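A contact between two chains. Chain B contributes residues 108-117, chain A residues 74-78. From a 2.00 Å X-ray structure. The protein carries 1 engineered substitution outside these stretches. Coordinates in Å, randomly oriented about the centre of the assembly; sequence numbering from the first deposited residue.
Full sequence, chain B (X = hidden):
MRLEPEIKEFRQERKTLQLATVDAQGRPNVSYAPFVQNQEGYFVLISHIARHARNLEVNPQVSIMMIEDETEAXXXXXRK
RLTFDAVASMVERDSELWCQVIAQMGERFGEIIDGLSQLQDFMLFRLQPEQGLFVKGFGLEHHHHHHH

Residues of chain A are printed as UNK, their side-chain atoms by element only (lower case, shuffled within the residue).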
# COMPACT_ATOMS: atom_id res chain seq x y z
N ARG B 108 -9.10 -20.31 -0.72
CA ARG B 108 -9.51 -18.95 -0.35
C ARG B 108 -10.04 -18.15 -1.55
O ARG B 108 -10.97 -17.36 -1.42
CB ARG B 108 -8.37 -18.17 0.34
CG ARG B 108 -8.85 -16.86 0.97
CD ARG B 108 -7.77 -16.19 1.82
NE ARG B 108 -8.35 -15.30 2.82
CZ ARG B 108 -7.73 -14.26 3.37
NH1 ARG B 108 -6.49 -13.94 3.01
NH2 ARG B 108 -8.37 -13.54 4.28
N PHE B 109 -9.44 -18.38 -2.71
CA PHE B 109 -9.63 -17.50 -3.86
C PHE B 109 -10.37 -18.14 -5.05
O PHE B 109 -10.86 -17.44 -5.93
CB PHE B 109 -8.29 -16.89 -4.29
CG PHE B 109 -7.69 -16.00 -3.24
CD1 PHE B 109 -8.31 -14.81 -2.91
CD2 PHE B 109 -6.55 -16.37 -2.55
CE1 PHE B 109 -7.78 -13.99 -1.92
CE2 PHE B 109 -6.01 -15.55 -1.55
CZ PHE B 109 -6.63 -14.36 -1.24
N GLY B 110 -10.47 -19.46 -5.06
CA GLY B 110 -11.25 -20.12 -6.08
C GLY B 110 -10.44 -20.50 -7.31
O GLY B 110 -9.21 -20.55 -7.26
N GLU B 111 -11.14 -20.76 -8.41
CA GLU B 111 -10.54 -21.33 -9.62
C GLU B 111 -9.44 -20.46 -10.24
O GLU B 111 -8.55 -20.98 -10.91
CB GLU B 111 -11.63 -21.63 -10.66
CG GLU B 111 -11.48 -22.98 -11.36
CD GLU B 111 -10.66 -22.92 -12.66
OE1 GLU B 111 -10.55 -23.97 -13.35
OE2 GLU B 111 -10.14 -21.83 -12.99
N ILE B 112 -9.50 -19.14 -10.01
CA ILE B 112 -8.47 -18.26 -10.56
C ILE B 112 -7.11 -18.86 -10.28
O ILE B 112 -6.19 -18.78 -11.10
CB ILE B 112 -8.56 -16.82 -9.99
CG1 ILE B 112 -7.58 -15.89 -10.70
CG2 ILE B 112 -8.27 -16.80 -8.49
CD1 ILE B 112 -7.55 -16.08 -12.18
N ILE B 113 -6.98 -19.52 -9.12
CA ILE B 113 -5.71 -20.11 -8.72
C ILE B 113 -5.24 -21.25 -9.66
O ILE B 113 -4.04 -21.46 -9.84
CB ILE B 113 -5.76 -20.62 -7.27
CG1 ILE B 113 -6.02 -19.45 -6.34
CG2 ILE B 113 -4.45 -21.30 -6.88
CD1 ILE B 113 -4.96 -18.37 -6.45
N ASP B 114 -6.19 -21.97 -10.24
CA ASP B 114 -5.83 -23.07 -11.13
C ASP B 114 -5.01 -22.54 -12.30
O ASP B 114 -4.03 -23.16 -12.70
CB ASP B 114 -7.08 -23.77 -11.66
CG ASP B 114 -7.77 -24.60 -10.60
OD1 ASP B 114 -7.16 -24.84 -9.54
OD2 ASP B 114 -8.93 -25.03 -10.84
N GLY B 115 -5.41 -21.39 -12.82
CA GLY B 115 -4.72 -20.79 -13.94
C GLY B 115 -3.39 -20.17 -13.56
O GLY B 115 -2.36 -20.45 -14.18
N LEU B 116 -3.39 -19.32 -12.54
CA LEU B 116 -2.16 -18.62 -12.16
C LEU B 116 -1.06 -19.60 -11.77
O LEU B 116 0.11 -19.40 -12.11
CB LEU B 116 -2.42 -17.63 -11.01
CG LEU B 116 -3.49 -16.58 -11.28
CD1 LEU B 116 -3.67 -15.68 -10.05
CD2 LEU B 116 -3.14 -15.75 -12.50
N SER B 117 -1.43 -20.65 -11.06
CA SER B 117 -0.46 -21.60 -10.55
C SER B 117 0.25 -22.34 -11.68
O SER B 117 1.25 -23.02 -11.45
CB SER B 117 -1.13 -22.60 -9.62
OG SER B 117 -2.16 -23.30 -10.29
N UNK A 74 -14.12 -6.13 -8.53
CA UNK A 74 -14.71 -7.25 -9.24
C UNK A 74 -13.75 -8.43 -9.16
O UNK A 74 -14.15 -9.55 -8.86
c UNK A 74 -16.52 -6.44 -12.61
c UNK A 74 -17.83 -6.88 -13.27
c UNK A 74 -14.94 -6.88 -10.71
n UNK A 74 -17.93 -6.41 -14.69
c UNK A 74 -16.40 -6.94 -11.17
N UNK A 75 -12.47 -8.17 -9.43
CA UNK A 75 -11.47 -9.22 -9.37
C UNK A 75 -10.36 -8.91 -8.39
O UNK A 75 -9.57 -8.00 -8.62
c UNK A 75 -9.65 -11.62 -10.31
c UNK A 75 -9.51 -10.15 -10.67
c UNK A 75 -10.85 -9.44 -10.74
n UNK A 75 -9.99 -12.43 -11.31
o UNK A 75 -9.47 -12.02 -9.17
N UNK A 76 -10.27 -9.68 -7.32
CA UNK A 76 -9.25 -9.43 -6.30
C UNK A 76 -7.83 -9.45 -6.86
O UNK A 76 -6.97 -8.71 -6.40
c UNK A 76 -10.41 -10.97 -2.95
c UNK A 76 -10.07 -8.57 -3.59
c UNK A 76 -9.37 -10.41 -5.14
c UNK A 76 -10.39 -9.97 -4.09
N UNK A 77 -7.58 -10.29 -7.86
CA UNK A 77 -6.26 -10.33 -8.49
C UNK A 77 -6.03 -9.21 -9.52
O UNK A 77 -4.97 -9.12 -10.12
c UNK A 77 -3.86 -13.95 -6.93
c UNK A 77 -6.16 -14.28 -6.33
c UNK A 77 -4.81 -14.58 -6.15
c UNK A 77 -4.24 -13.03 -7.87
c UNK A 77 -5.58 -12.73 -8.07
c UNK A 77 -6.53 -13.36 -7.29
c UNK A 77 -5.98 -11.71 -9.09
N UNK A 78 -7.04 -8.36 -9.68
CA UNK A 78 -6.95 -7.23 -10.60
C UNK A 78 -7.68 -6.02 -10.03
O UNK A 78 -8.67 -5.55 -10.57
c UNK A 78 -7.54 -7.61 -11.97

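At position 74 of chain A, four side-chain carbons follow one another in a row and end in a nitrogen. They touch nothing on the chain B stretch, which is out of their reach. This unbranched chain with a terminal amine is lysine. Lys A74 is exposed, and such a position suits a charged amine, which keeps its access to solvent.

Position 75 carries three carbons, the third bearing one oxygen and one nitrogen. The CA-to-CB bond points sideways, but the end of the chain comes nearer to chain B, where the side-chain nitrogen of position 75 lies 4.3 Å from CG1 of Ile B112, a loose contact without a hydrogen bond. A carboxamide at the end of a two-carbon arm is glutamine. The oxygen works within its own chain. Gln A75 OE1 accepts a hydrogen bond from the backbone N of position 77 at 2.9 Å, nearly straight at 167°, and the backbone O of Gln A75 receives the N of position 78 at 2.8 Å. Together these bonds brace the turn.

Position 76 has four carbons forked at the second. The CA-to-CB bond points toward the chain B stretch, and a terminal carbon of position 76 meets CE1 of Phe B109 at 4.1 Å, near the plane of that ring and at its edge. The fork identifies leucine. A branched aliphatic side chain fits here because the neighbour offers only hydrocarbon, met by CD1 of Leu A76.

At position 77 one carbon leads to a ring of six carbons with no heteroatom. One ring carbon of position 77 lies 3.9 Å from CG of Phe B109 and 3.9 Å from CG2 of Ile B112; another lies 3.8 Å from CD1 of Ile B113. Over one face sits CD1 of Leu B116, 3.9 Å from the ring centroid in a CH-pi contact. The residue is phenylalanine. Phe A77 loses 95 Å² to the other stretch, more than any other residue here. Its edge faces Phe B109, with centroids 5.5 Å apart and planes at 85°. A flat, wholly apolar ring can meet all four side chains.

Position 78 has a single side-chain carbon, out of reach of the chain B stretch and adding no area to the contact. It is alanine. A methyl is enough where the side chain of Ala A78 makes no contact with this stretch and its backbone N bonds to Gln A75.

The contact therefore works by apolar packing, with no hydrogen bond across it. Phe A77 packs against Phe B109, Ile B112, Ile B113 and Leu B116, while Leu A76 and Gln A75 add smaller contacts beside it.

Chain A 74-78: KQLFA
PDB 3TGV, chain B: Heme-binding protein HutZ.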